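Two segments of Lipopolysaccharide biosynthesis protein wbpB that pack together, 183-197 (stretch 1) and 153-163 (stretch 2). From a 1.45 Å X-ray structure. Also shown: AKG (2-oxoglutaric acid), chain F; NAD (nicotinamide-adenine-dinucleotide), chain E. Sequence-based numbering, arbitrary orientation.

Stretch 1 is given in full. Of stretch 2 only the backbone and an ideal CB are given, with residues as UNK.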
ATOM      1  N   ASN A 183      -9.362 -21.319   1.225  1.00 12.63           N
ATOM      2  CA  ASN A 183     -10.082 -20.069   1.055  1.00 12.65           C
ATOM      3  C   ASN A 183     -11.491 -20.287   0.572  1.00 14.03           C
ATOM      4  O   ASN A 183     -12.373 -19.639   1.098  1.00 15.82           O
ATOM      5  CB  ASN A 183      -9.341 -19.142   0.096  1.00 11.40           C
ATOM      6  CG  ASN A 183      -9.937 -17.763   0.082  1.00 14.25           C
ATOM      7  OD1 ASN A 183     -10.129 -17.168   1.142  1.00 13.84           O
ATOM      8  ND2 ASN A 183     -10.324 -17.271  -1.105  1.00 12.63           N
ATOM      9  N   ILE A 184     -11.692 -21.174  -0.406  1.00 12.31           N
ATOM     10  CA  ILE A 184     -13.046 -21.445  -0.845  1.00 14.12           C
ATOM     11  C   ILE A 184     -13.512 -22.759  -0.220  1.00 14.11           C
ATOM     12  O   ILE A 184     -14.607 -22.830   0.289  1.00 13.57           O
ATOM     13  CB  ILE A 184     -13.097 -21.525  -2.368  1.00 13.18           C
ATOM     14  CG1 ILE A 184     -12.529 -20.248  -2.999  1.00 15.96           C
ATOM     15  CG2 ILE A 184     -14.555 -21.738  -2.812  1.00 15.63           C
ATOM     16  CD1 ILE A 184     -13.280 -18.946  -2.704  1.00 16.78           C
ATOM     17  N   GLY A 185     -12.668 -23.772  -0.241  1.00 12.60           N
ATOM     18  CA  GLY A 185     -13.088 -25.120   0.196  1.00 12.29           C
ATOM     19  C   GLY A 185     -13.473 -25.261   1.642  1.00 13.03           C
ATOM     20  O   GLY A 185     -14.258 -26.168   1.963  1.00 13.25           O
ATOM     21  N   ILE A 186     -13.048 -24.336   2.509  1.00 12.94           N
ATOM     22  CA  ILE A 186     -13.371 -24.542   3.928  1.00 12.61           C
ATOM     23  C   ILE A 186     -14.865 -24.664   4.156  1.00 12.13           C
ATOM     24  O   ILE A 186     -15.314 -25.368   5.075  1.00 11.64           O
ATOM     25  CB  ILE A 186     -12.765 -23.420   4.783  1.00 10.93           C
ATOM     26  CG1 ILE A 186     -12.822 -23.821   6.273  1.00 12.99           C
ATOM     27  CG2 ILE A 186     -13.437 -22.046   4.556  1.00 13.55           C
ATOM     28  CD1 ILE A 186     -11.740 -24.802   6.609  1.00 17.06           C
ATOM     29  N   HIS A 187     -15.687 -23.979   3.360  1.00 12.18           N
ATOM     30  CA  HIS A 187     -17.126 -24.068   3.491  1.00 12.81           C
ATOM     31  C   HIS A 187     -17.568 -25.518   3.422  1.00 12.47           C
ATOM     32  O   HIS A 187     -18.364 -25.943   4.264  1.00 13.69           O
ATOM     33  CB  HIS A 187     -17.812 -23.281   2.369  1.00 13.40           C
ATOM     34  CG  HIS A 187     -17.888 -21.804   2.598  1.00 16.07           C
ATOM     35  ND1 HIS A 187     -18.663 -21.234   3.587  1.00 15.43           N
ATOM     36  CD2 HIS A 187     -17.314 -20.782   1.919  1.00 16.24           C
ATOM     37  CE1 HIS A 187     -18.562 -19.917   3.509  1.00 17.37           C
ATOM     38  NE2 HIS A 187     -17.730 -19.619   2.526  1.00 16.75           N
ATOM     39  N   PHE A 188     -17.139 -26.213   2.389  1.00 12.78           N
ATOM     40  CA  PHE A 188     -17.625 -27.581   2.253  1.00 13.81           C
ATOM     41  C   PHE A 188     -16.866 -28.576   3.126  1.00 13.98           C
ATOM     42  O   PHE A 188     -17.509 -29.556   3.548  1.00 13.11           O
ATOM     43  CB  PHE A 188     -17.795 -28.028   0.787  1.00 12.88           C
ATOM     44  CG  PHE A 188     -16.521 -28.362   0.063  1.00 13.22           C
ATOM     45  CD1 PHE A 188     -15.978 -27.469  -0.833  1.00 15.12           C
ATOM     46  CD2 PHE A 188     -15.910 -29.602   0.237  1.00 16.97           C
ATOM     47  CE1 PHE A 188     -14.820 -27.758  -1.507  1.00 16.84           C
ATOM     48  CE2 PHE A 188     -14.749 -29.892  -0.439  1.00 16.62           C
ATOM     49  CZ  PHE A 188     -14.214 -28.956  -1.302  1.00 15.16           C
ATOM     50  N   PHE A 189     -15.570 -28.380   3.392  1.00 11.84           N
ATOM     51  CA  PHE A 189     -14.888 -29.274   4.343  1.00 12.92           C
ATOM     52  C   PHE A 189     -15.623 -29.164   5.680  1.00 13.33           C
ATOM     53  O   PHE A 189     -15.829 -30.174   6.386  1.00 14.00           O
ATOM     54  CB  PHE A 189     -13.371 -29.072   4.413  1.00 12.18           C
ATOM     55  CG  PHE A 189     -12.681 -29.465   3.143  1.00 12.01           C
ATOM     56  CD1 PHE A 189     -12.699 -30.780   2.689  1.00 11.97           C
ATOM     57  CD2 PHE A 189     -12.013 -28.519   2.391  1.00 14.48           C
ATOM     58  CE1 PHE A 189     -12.080 -31.111   1.500  1.00 13.85           C
ATOM     59  CE2 PHE A 189     -11.363 -28.870   1.232  1.00 15.32           C
ATOM     60  CZ  PHE A 189     -11.429 -30.150   0.752  1.00 15.14           C
ATOM     61  N   ASP A 190     -16.000 -27.945   6.064  1.00 12.41           N
ATOM     62  CA  ASP A 190     -16.722 -27.759   7.304  1.00 13.11           C
ATOM     63  C   ASP A 190     -18.124 -28.356   7.282  1.00 13.32           C
ATOM     64  O   ASP A 190     -18.546 -29.002   8.264  1.00 13.69           O
ATOM     65  CB  ASP A 190     -16.728 -26.275   7.685  1.00 12.92           C
ATOM     66  CG  ASP A 190     -17.411 -26.061   9.003  1.00 13.39           C
ATOM     67  OD1 ASP A 190     -16.721 -26.273  10.031  1.00 16.34           O
ATOM     68  OD2 ASP A 190     -18.627 -25.781   8.956  1.00 14.43           O
ATOM     69  N   LEU A 191     -18.843 -28.199   6.170  1.00 13.64           N
ATOM     70  CA  LEU A 191     -20.155 -28.821   6.009  1.00 13.99           C
ATOM     71  C   LEU A 191     -20.036 -30.329   6.204  1.00 13.08           C
ATOM     72  O   LEU A 191     -20.837 -30.933   6.945  1.00 13.74           O
ATOM     73  CB  LEU A 191     -20.698 -28.522   4.594  1.00 14.74           C
ATOM     74  CG  LEU A 191     -21.973 -29.274   4.199  1.00 14.06           C
ATOM     75  CD1 LEU A 191     -23.146 -28.941   5.133  1.00 18.04           C
ATOM     76  CD2 LEU A 191     -22.328 -28.966   2.731  1.00 15.86           C
ATOM     77  N   LEU A 192     -19.044 -30.922   5.558  1.00 12.85           N
ATOM     78  CA  LEU A 192     -18.878 -32.374   5.634  1.00 13.37           C
ATOM     79  C   LEU A 192     -18.476 -32.830   7.026  1.00 13.24           C
ATOM     80  O   LEU A 192     -18.955 -33.882   7.466  1.00 15.08           O
ATOM     81  CB  LEU A 192     -17.828 -32.841   4.638  1.00 12.06           C
ATOM     82  CG  LEU A 192     -18.252 -32.636   3.175  1.00 12.53           C
ATOM     83  CD1 LEU A 192     -17.034 -32.830   2.254  1.00 14.60           C
ATOM     84  CD2 LEU A 192     -19.451 -33.525   2.720  1.00 14.19           C
ATOM     85  N   ALA A 193     -17.631 -32.083   7.733  1.00 13.21           N
ATOM     86  CA  ALA A 193     -17.256 -32.432   9.101  1.00 13.50           C
ATOM     87  C   ALA A 193     -18.473 -32.338  10.011  1.00 14.25           C
ATOM     88  O   ALA A 193     -18.679 -33.183  10.905  1.00 15.82           O
ATOM     89  CB  ALA A 193     -16.088 -31.523   9.594  1.00 14.55           C
ATOM     90  N   TRP A 194     -19.247 -31.277   9.853  1.00 14.53           N
ATOM     91  CA  TRP A 194     -20.483 -31.090  10.627  1.00 14.12           C
ATOM     92  C   TRP A 194     -21.480 -32.239  10.425  1.00 14.68           C
ATOM     93  O   TRP A 194     -22.048 -32.756  11.405  1.00 18.19           O
ATOM     94  CB  TRP A 194     -21.098 -29.750  10.199  1.00 16.93           C
ATOM     95  CG  TRP A 194     -22.369 -29.333  10.839  1.00 17.08           C
ATOM     96  CD1 TRP A 194     -22.595 -29.137  12.178  1.00 22.84           C
ATOM     97  CD2 TRP A 194     -23.546 -28.890  10.151  1.00 15.69           C
ATOM     98  NE1 TRP A 194     -23.873 -28.644  12.347  1.00 22.03           N
ATOM     99  CE2 TRP A 194     -24.459 -28.444  11.123  1.00 19.25           C
ATOM    100  CE3 TRP A 194     -23.893 -28.777   8.801  1.00 18.30           C
ATOM    101  CZ2 TRP A 194     -25.735 -27.974  10.791  1.00 20.23           C
ATOM    102  CZ3 TRP A 194     -25.155 -28.289   8.466  1.00 22.44           C
ATOM    103  CH2 TRP A 194     -26.059 -27.895   9.464  1.00 19.18           C
ATOM    104  N   LEU A 195     -21.677 -32.673   9.179  1.00 14.60           N
ATOM    105  CA  LEU A 195     -22.602 -33.768   8.904  1.00 14.65           C
ATOM    106  C   LEU A 195     -22.031 -35.141   9.252  1.00 16.81           C
ATOM    107  O   LEU A 195     -22.780 -35.991   9.749  1.00 18.02           O
ATOM    108  CB  LEU A 195     -22.981 -33.768   7.431  1.00 15.04           C
ATOM    109  CG  LEU A 195     -23.704 -32.515   6.912  1.00 16.44           C
ATOM    110  CD1 LEU A 195     -23.874 -32.635   5.391  1.00 16.86           C
ATOM    111  CD2 LEU A 195     -25.077 -32.376   7.603  1.00 19.22           C
ATOM    112  N   PHE A 196     -20.750 -35.352   9.006  1.00 13.96           N
ATOM    113  CA  PHE A 196     -20.201 -36.708   8.911  1.00 14.38           C
ATOM    114  C   PHE A 196     -18.998 -36.981   9.795  1.00 16.75           C
ATOM    115  O   PHE A 196     -18.451 -38.089   9.788  1.00 16.86           O
ATOM    116  CB  PHE A 196     -19.854 -37.065   7.466  1.00 13.31           C
ATOM    117  CG  PHE A 196     -20.996 -36.940   6.500  1.00 14.52           C
ATOM    118  CD1 PHE A 196     -22.157 -37.681   6.683  1.00 15.44           C
ATOM    119  CD2 PHE A 196     -20.909 -36.098   5.404  1.00 13.39           C
ATOM    120  CE1 PHE A 196     -23.207 -37.594   5.765  1.00 14.22           C
ATOM    121  CE2 PHE A 196     -21.922 -35.996   4.490  1.00 15.95           C
ATOM    122  CZ  PHE A 196     -23.097 -36.738   4.665  1.00 15.32           C
ATOM    123  N   GLY A 197     -18.550 -35.997  10.558  1.00 15.81           N
ATOM    124  CA  GLY A 197     -17.418 -36.232  11.451  1.00 14.40           C
ATOM    125  C   GLY A 197     -16.006 -36.137  10.934  1.00 16.65           C
ATOM    126  O   GLY A 197     -15.736 -35.464   9.944  1.00 16.91           O
ATOM    127  N   UNK A 153     -22.566 -42.536   0.887  1.00 17.13           N
ATOM    128  CA  UNK A 153     -21.683 -42.196  -0.226  1.00 15.38           C
ATOM    129  C   UNK A 153     -22.144 -40.862  -0.766  1.00 16.75           C
ATOM    130  O   UNK A 153     -23.324 -40.633  -1.019  1.00 17.38           O
ATOM    131  CB  UNK A 153     -21.690 -43.272  -1.314  1.00 15.38           C
ATOM    132  N   UNK A 154     -21.193 -39.939  -0.883  1.00 13.50           N
ATOM    133  CA  UNK A 154     -21.524 -38.522  -1.105  1.00 14.06           C
ATOM    134  C   UNK A 154     -20.676 -37.998  -2.256  1.00 14.19           C
ATOM    135  O   UNK A 154     -19.483 -38.322  -2.350  1.00 13.04           O
ATOM    136  CB  UNK A 154     -21.294 -37.691   0.159  1.00 14.06           C
ATOM    137  N   UNK A 155     -21.287 -37.201  -3.123  1.00 14.15           N
ATOM    138  CA  UNK A 155     -20.539 -36.479  -4.142  1.00 13.95           C
ATOM    139  C   UNK A 155     -20.755 -35.002  -3.849  1.00 14.86           C
ATOM    140  O   UNK A 155     -21.895 -34.522  -3.813  1.00 15.83           O
ATOM    141  CB  UNK A 155     -20.980 -36.853  -5.558  1.00 13.95           C
ATOM    142  N   UNK A 156     -19.670 -34.274  -3.620  1.00 12.60           N
ATOM    143  CA  UNK A 156     -19.743 -32.837  -3.286  1.00 12.80           C
ATOM    144  C   UNK A 156     -19.109 -32.119  -4.459  1.00 12.26           C
ATOM    145  O   UNK A 156     -17.965 -32.408  -4.841  1.00 12.07           O
ATOM    146  CB  UNK A 156     -19.042 -32.500  -1.969  1.00 12.80           C
ATOM    147  N   UNK A 157     -19.871 -31.211  -5.081  1.00 12.45           N
ATOM    148  CA  UNK A 157     -19.367 -30.429  -6.206  1.00 11.49           C
ATOM    149  C   UNK A 157     -19.561 -28.958  -5.890  1.00 12.53           C
ATOM    150  O   UNK A 157     -20.645 -28.544  -5.460  1.00 13.78           O
ATOM    151  CB  UNK A 157     -20.071 -30.807  -7.511  1.00 11.49           C
ATOM    152  N   UNK A 158     -18.477 -28.191  -5.962  1.00 12.95           N
ATOM    153  CA  UNK A 158     -18.490 -26.825  -5.440  1.00 12.90           C
ATOM    154  C   UNK A 158     -17.791 -25.942  -6.462  1.00 11.58           C
ATOM    155  O   UNK A 158     -16.549 -25.901  -6.523  1.00 12.45           O
ATOM    156  CB  UNK A 158     -17.814 -26.734  -4.070  1.00 12.90           C
ATOM    157  N   UNK A 159     -18.568 -25.228  -7.262  1.00 13.04           N
ATOM    158  CA  UNK A 159     -18.021 -24.410  -8.340  1.00 11.61           C
ATOM    159  C   UNK A 159     -18.539 -23.006  -8.085  1.00 14.48           C
ATOM    160  O   UNK A 159     -19.739 -22.779  -7.922  1.00 13.79           O
ATOM    161  CB  UNK A 159     -18.417 -24.926  -9.725  1.00 11.61           C
ATOM    162  N   UNK A 160     -17.642 -22.040  -7.945  1.00 12.70           N
ATOM    163  CA  UNK A 160     -18.076 -20.671  -7.712  1.00 14.06           C
ATOM    164  C   UNK A 160     -17.164 -19.727  -8.499  1.00 13.32           C
ATOM    165  O   UNK A 160     -15.970 -19.591  -8.199  1.00 13.64           O
ATOM    166  CB  UNK A 160     -18.060 -20.336  -6.219  1.00 14.06           C
ATOM    167  N   UNK A 161     -17.668 -19.175  -9.607  1.00 13.67           N
ATOM    168  CA  UNK A 161     -16.764 -18.515 -10.547  1.00 14.17           C
ATOM    169  C   UNK A 161     -16.136 -17.267  -9.954  1.00 12.20           C
ATOM    170  O   UNK A 161     -16.764 -16.536  -9.185  1.00 13.21           O
ATOM    171  CB  UNK A 161     -17.511 -18.154 -11.833  1.00 14.17           C
ATOM    172  N   UNK A 162     -14.882 -17.060 -10.354  1.00 11.33           N
ATOM    173  CA  UNK A 162     -14.163 -15.842  -9.930  1.00 12.23           C
ATOM    174  C   UNK A 162     -13.521 -15.195 -11.141  1.00 12.27           C
ATOM    175  O   UNK A 162     -12.812 -15.833 -11.936  1.00 13.25           O
ATOM    176  CB  UNK A 162     -13.104 -16.159  -8.872  1.00 12.23           C
ATOM    177  N   UNK A 163     -13.704 -13.875 -11.182  1.00 12.88           N
ATOM    178  CA  UNK A 163     -13.060 -13.129 -12.270  1.00 13.85           C
ATOM    179  C   UNK A 163     -11.568 -12.901 -12.123  1.00 13.76           C
ATOM    180  O   UNK A 163     -10.930 -13.360 -11.162  1.00 13.37           O
ATOM    181  CB  UNK A 163     -13.740 -11.766 -12.411  1.00 13.85           C
TER
HETATM  182  C1  AKG F 312     -15.167 -16.482  -0.470  1.00 18.98           C
HETATM  183  O1  AKG F 312     -15.175 -15.984  -1.626  1.00 17.27           O
HETATM  184  O2  AKG F 312     -14.232 -16.286   0.315  1.00 17.74           O
HETATM  185  C2  AKG F 312     -16.291 -17.218   0.068  1.00 21.25           C
HETATM  186  O5  AKG F 312     -16.213 -17.664   1.211  1.00 16.24           O
HETATM  187  C3  AKG F 312     -17.520 -17.458  -0.767  1.00 17.38           C
HETATM  188  C4  AKG F 312     -17.371 -18.827  -1.430  1.00 18.14           C
HETATM  189  C5  AKG F 312     -18.454 -19.132  -2.445  1.00 16.67           C
HETATM  190  O3  AKG F 312     -18.759 -18.269  -3.290  1.00 17.36           O
HETATM  191  O4  AKG F 312     -19.018 -20.228  -2.416  1.00 17.20           O
HETATM  192  PA  NAD E 311     -11.265  -8.256   0.277  1.00 11.84           P
HETATM  193  O1A NAD E 311     -12.390  -7.699  -0.513  1.00 11.46           O
HETATM  194  O2A NAD E 311      -9.855  -8.426  -0.310  1.00 12.36           O
HETATM  195  O5B NAD E 311     -11.248  -7.284   1.522  1.00 12.69           O
HETATM  196  C5B NAD E 311     -10.209  -7.514   2.432  1.00 15.17           C
HETATM  197  C4B NAD E 311     -10.054  -6.249   3.311  1.00 12.36           C
HETATM  198  O4B NAD E 311      -9.123  -6.487   4.399  1.00 11.61           O
HETATM  199  C3B NAD E 311      -9.404  -5.130   2.451  1.00 10.34           C
HETATM  200  O3B NAD E 311     -10.208  -3.932   2.452  1.00 12.53           O
HETATM  201  C2B NAD E 311      -8.004  -4.933   3.060  1.00 11.97           C
HETATM  202  O2B NAD E 311      -7.490  -3.597   2.972  1.00 13.43           O
HETATM  203  C1B NAD E 311      -8.363  -5.279   4.536  1.00 11.39           C
HETATM  204  N9A NAD E 311      -7.132  -5.574   5.315  1.00 11.89           N
HETATM  205  C8A NAD E 311      -5.863  -5.941   4.985  1.00 11.69           C
HETATM  206  N7A NAD E 311      -5.099  -6.032   6.072  1.00 13.80           N
HETATM  207  C5A NAD E 311      -5.858  -5.629   7.143  1.00 10.43           C
HETATM  208  C6A NAD E 311      -5.626  -5.474   8.562  1.00 10.47           C
HETATM  209  N6A NAD E 311      -4.381  -5.703   9.084  1.00 14.66           N
HETATM  210  N1A NAD E 311      -6.707  -5.082   9.225  1.00 11.88           N
HETATM  211  C2A NAD E 311      -7.938  -4.827   8.801  1.00 11.41           C
HETATM  212  N3A NAD E 311      -8.173  -4.937   7.468  1.00 13.38           N
HETATM  213  C4A NAD E 311      -7.163  -5.357   6.698  1.00 12.47           C
HETATM  214  O3  NAD E 311     -11.700  -9.690   0.837  1.00 10.71           O
HETATM  215  PN  NAD E 311     -13.087 -10.265   1.274  1.00 12.08           P
HETATM  216  O1N NAD E 311     -13.659 -11.090   0.122  1.00 12.81           O
HETATM  217  O2N NAD E 311     -13.932  -9.182   1.885  1.00 13.82           O
HETATM  218  O5D NAD E 311     -12.684 -11.401   2.323  1.00 10.75           O
HETATM  219  C5D NAD E 311     -12.546 -10.921   3.637  1.00 11.51           C
HETATM  220  C4D NAD E 311     -12.657 -12.156   4.549  1.00 10.98           C
HETATM  221  O4D NAD E 311     -14.034 -12.581   4.448  1.00 12.18           O
HETATM  222  C3D NAD E 311     -11.768 -13.354   4.183  1.00 12.28           C
HETATM  223  O3D NAD E 311     -11.479 -14.039   5.443  1.00 12.88           O
HETATM  224  C2D NAD E 311     -12.753 -14.232   3.394  1.00 12.04           C
HETATM  225  O2D NAD E 311     -12.442 -15.613   3.489  1.00 13.63           O
HETATM  226  C1D NAD E 311     -14.135 -13.943   3.992  1.00 13.46           C
HETATM  227  N1N NAD E 311     -15.229 -14.141   3.042  1.00 12.41           N
HETATM  228  C2N NAD E 311     -16.277 -14.850   3.403  1.00 13.84           C
HETATM  229  C3N NAD E 311     -17.376 -15.090   2.604  1.00 15.37           C
HETATM  230  C7N NAD E 311     -18.419 -15.970   3.160  1.00 18.35           C
HETATM  231  O7N NAD E 311     -18.569 -16.123   4.391  1.00 19.80           O
HETATM  232  N7N NAD E 311     -19.253 -16.465   2.253  1.00 18.69           N
HETATM  233  C4N NAD E 311     -17.373 -14.512   1.327  1.00 18.08           C
HETATM  234  C5N NAD E 311     -16.289 -13.693   1.006  1.00 16.09           C
HETATM  235  C6N NAD E 311     -15.216 -13.488   1.870  1.00 13.61           C

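The strand 153-160 runs at 156° to helix 186-196, nearly antiparallel, with the axes 10.0 Å apart at closest approach. As in any β-strand, side chains alternate, and here the even-numbered ones face the helix.

Position 153 points away from the helix, and nothing in stretch 1 restricts it; it is Asp 153, hydrogen-bonded elsewhere in the structure.

At position 154 the ideal CB lies 4.7 Å from Phe 196 CE2 and 5.2 Å from Leu 192 CD2. Valine, leucine or isoleucine would suit this gap. The residue is Val 154, whose CG2 lies 3.8 Å from Phe 196 CZ and whose CG1 lies 4.4 Å from Leu 192 CD2.

Positions 155, 157 and 159 do not face stretch 1, which leaves the choice open on their extended backbone; they are Val 155, Thr 157 and Val 159.

The CB at position 156 faces a wholly apolar surface, 4.7 Å from Leu 192 CD1 and 4.8 Å from Phe 188 CD2. Leucine, isoleucine or methionine could fill it. Leu 156 places CD1 over one face of the Phe 188 ring, 3.5 Å from Phe 188 CG, in a CH-pi contact, while its CD2 is 4.4 Å from Leu 192 CD2.

At position 158 the CB is already 3.8 Å from Phe 188 CD1. Beyond it lie Ile 184, His 187 and the AKG carboxylate that carries O3 and O4, so a long side chain with an apolar body and a donor at its tip is favoured: tyrosine, conceivably lysine. Tyr 158 packs obliquely against Phe 188, the planes at 37°, and its CE1 lies 3.7 Å from Ile 184 CG2. Its OH donates a hydrogen bond to AKG O4 at 2.6 Å.

Position 160 looks toward Ile 184, with its CB 5.1 Å from Ile 184 CG2, and toward AKG O3. A small side chain combining a methyl and a hydroxyl would answer both, although serine could serve the ligand alone. Thr 160 sets CG2 3.7 Å from Ile 184 CG2 and donates from OG1 to AKG O3 at 2.9 Å.

Positions 161 and 163 are out of reach, and phi/psi of -67/145 at 161 does not demand glycine; they are Gly 161 and Gly 163.

The CB at position 162 points toward stretch 1 but has none of its atoms within 5.5 Å, while the carboxylate oxygens of AKG lie farther on as negatively charged acceptors. Lysine or arginine is indicated. Arg 162 NH2 donates hydrogen bonds to AKG O1 (2.8 Å) and AKG O3 (3.0 Å), Arg 162 NH1 donates one to Thr 160 OG1 (2.9 Å), and Arg 162 NH2 lies 3.8 Å from Ile 184 CD1.

Stretch 2, residues 153-163: DVVLTYVTGRG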
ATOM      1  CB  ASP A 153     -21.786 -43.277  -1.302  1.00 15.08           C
ATOM      2  CG  ASP A 153     -21.040 -44.520  -0.870  1.00 21.29           C
ATOM      3  OD1 ASP A 153     -19.799 -44.446  -0.738  1.00 21.13           O
ATOM      4  OD2 ASP A 153     -21.707 -45.516  -0.516  1.00 23.76           O
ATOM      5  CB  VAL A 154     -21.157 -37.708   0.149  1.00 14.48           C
ATOM      6  CG1 VAL A 154     -21.425 -36.199  -0.132  1.00 15.72           C
ATOM      7  CG2 VAL A 154     -21.967 -38.148   1.363  1.00 17.09           C
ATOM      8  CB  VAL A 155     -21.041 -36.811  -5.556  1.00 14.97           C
ATOM      9  CG1 VAL A 155     -20.318 -35.950  -6.571  1.00 16.24           C
ATOM     10  CG2 VAL A 155     -20.798 -38.290  -5.855  1.00 14.91           C
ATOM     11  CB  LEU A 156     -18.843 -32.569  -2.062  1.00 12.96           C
ATOM     12  CG  LEU A 156     -19.019 -31.242  -1.337  1.00 13.68           C
ATOM     13  CD1 LEU A 156     -18.572 -30.049  -2.167  1.00 16.76           C
ATOM     14  CD2 LEU A 156     -20.450 -31.067  -0.778  1.00 17.30           C
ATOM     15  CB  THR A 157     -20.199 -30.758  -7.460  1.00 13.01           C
ATOM     16  OG1 THR A 157     -20.175 -32.176  -7.661  1.00 14.82           O
ATOM     17  CG2 THR A 157     -19.575 -30.100  -8.704  1.00 16.13           C
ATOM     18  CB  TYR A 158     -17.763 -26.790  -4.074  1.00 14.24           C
ATOM     19  CG  TYR A 158     -18.132 -25.598  -3.229  1.00 12.89           C
ATOM     20  CD1 TYR A 158     -17.605 -24.326  -3.483  1.00 14.92           C
ATOM     21  CD2 TYR A 158     -19.067 -25.732  -2.210  1.00 14.62           C
ATOM     22  CE1 TYR A 158     -17.960 -23.239  -2.667  1.00 17.32           C
ATOM     23  CE2 TYR A 158     -19.457 -24.660  -1.423  1.00 14.26           C
ATOM     24  CZ  TYR A 158     -18.898 -23.425  -1.644  1.00 13.41           C
ATOM     25  OH  TYR A 158     -19.263 -22.333  -0.878  1.00 17.13           O
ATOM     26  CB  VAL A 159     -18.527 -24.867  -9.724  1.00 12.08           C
ATOM     27  CG1 VAL A 159     -17.888 -23.988 -10.772  1.00 14.89           C
ATOM     28  CG2 VAL A 159     -18.157 -26.325 -10.004  1.00 14.94           C
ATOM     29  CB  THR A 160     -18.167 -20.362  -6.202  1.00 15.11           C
ATOM     30  OG1 THR A 160     -18.625 -19.005  -6.047  1.00 16.05           O
ATOM     31  CG2 THR A 160     -16.810 -20.522  -5.523  1.00 15.91           C
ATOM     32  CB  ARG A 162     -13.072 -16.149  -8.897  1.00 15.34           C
ATOM     33  CG  ARG A 162     -13.640 -16.592  -7.558  1.00 13.42           C
ATOM     34  CD  ARG A 162     -14.314 -15.447  -6.792  1.00 13.34           C
ATOM     35  NE  ARG A 162     -14.774 -15.885  -5.482  1.00 14.04           N
ATOM     36  CZ  ARG A 162     -15.897 -16.557  -5.278  1.00 13.60           C
ATOM     37  NH1 ARG A 162     -16.646 -16.951  -6.300  1.00 12.96           N
ATOM     38  NH2 ARG A 162     -16.246 -16.898  -4.025  1.00 14.40           N
TER
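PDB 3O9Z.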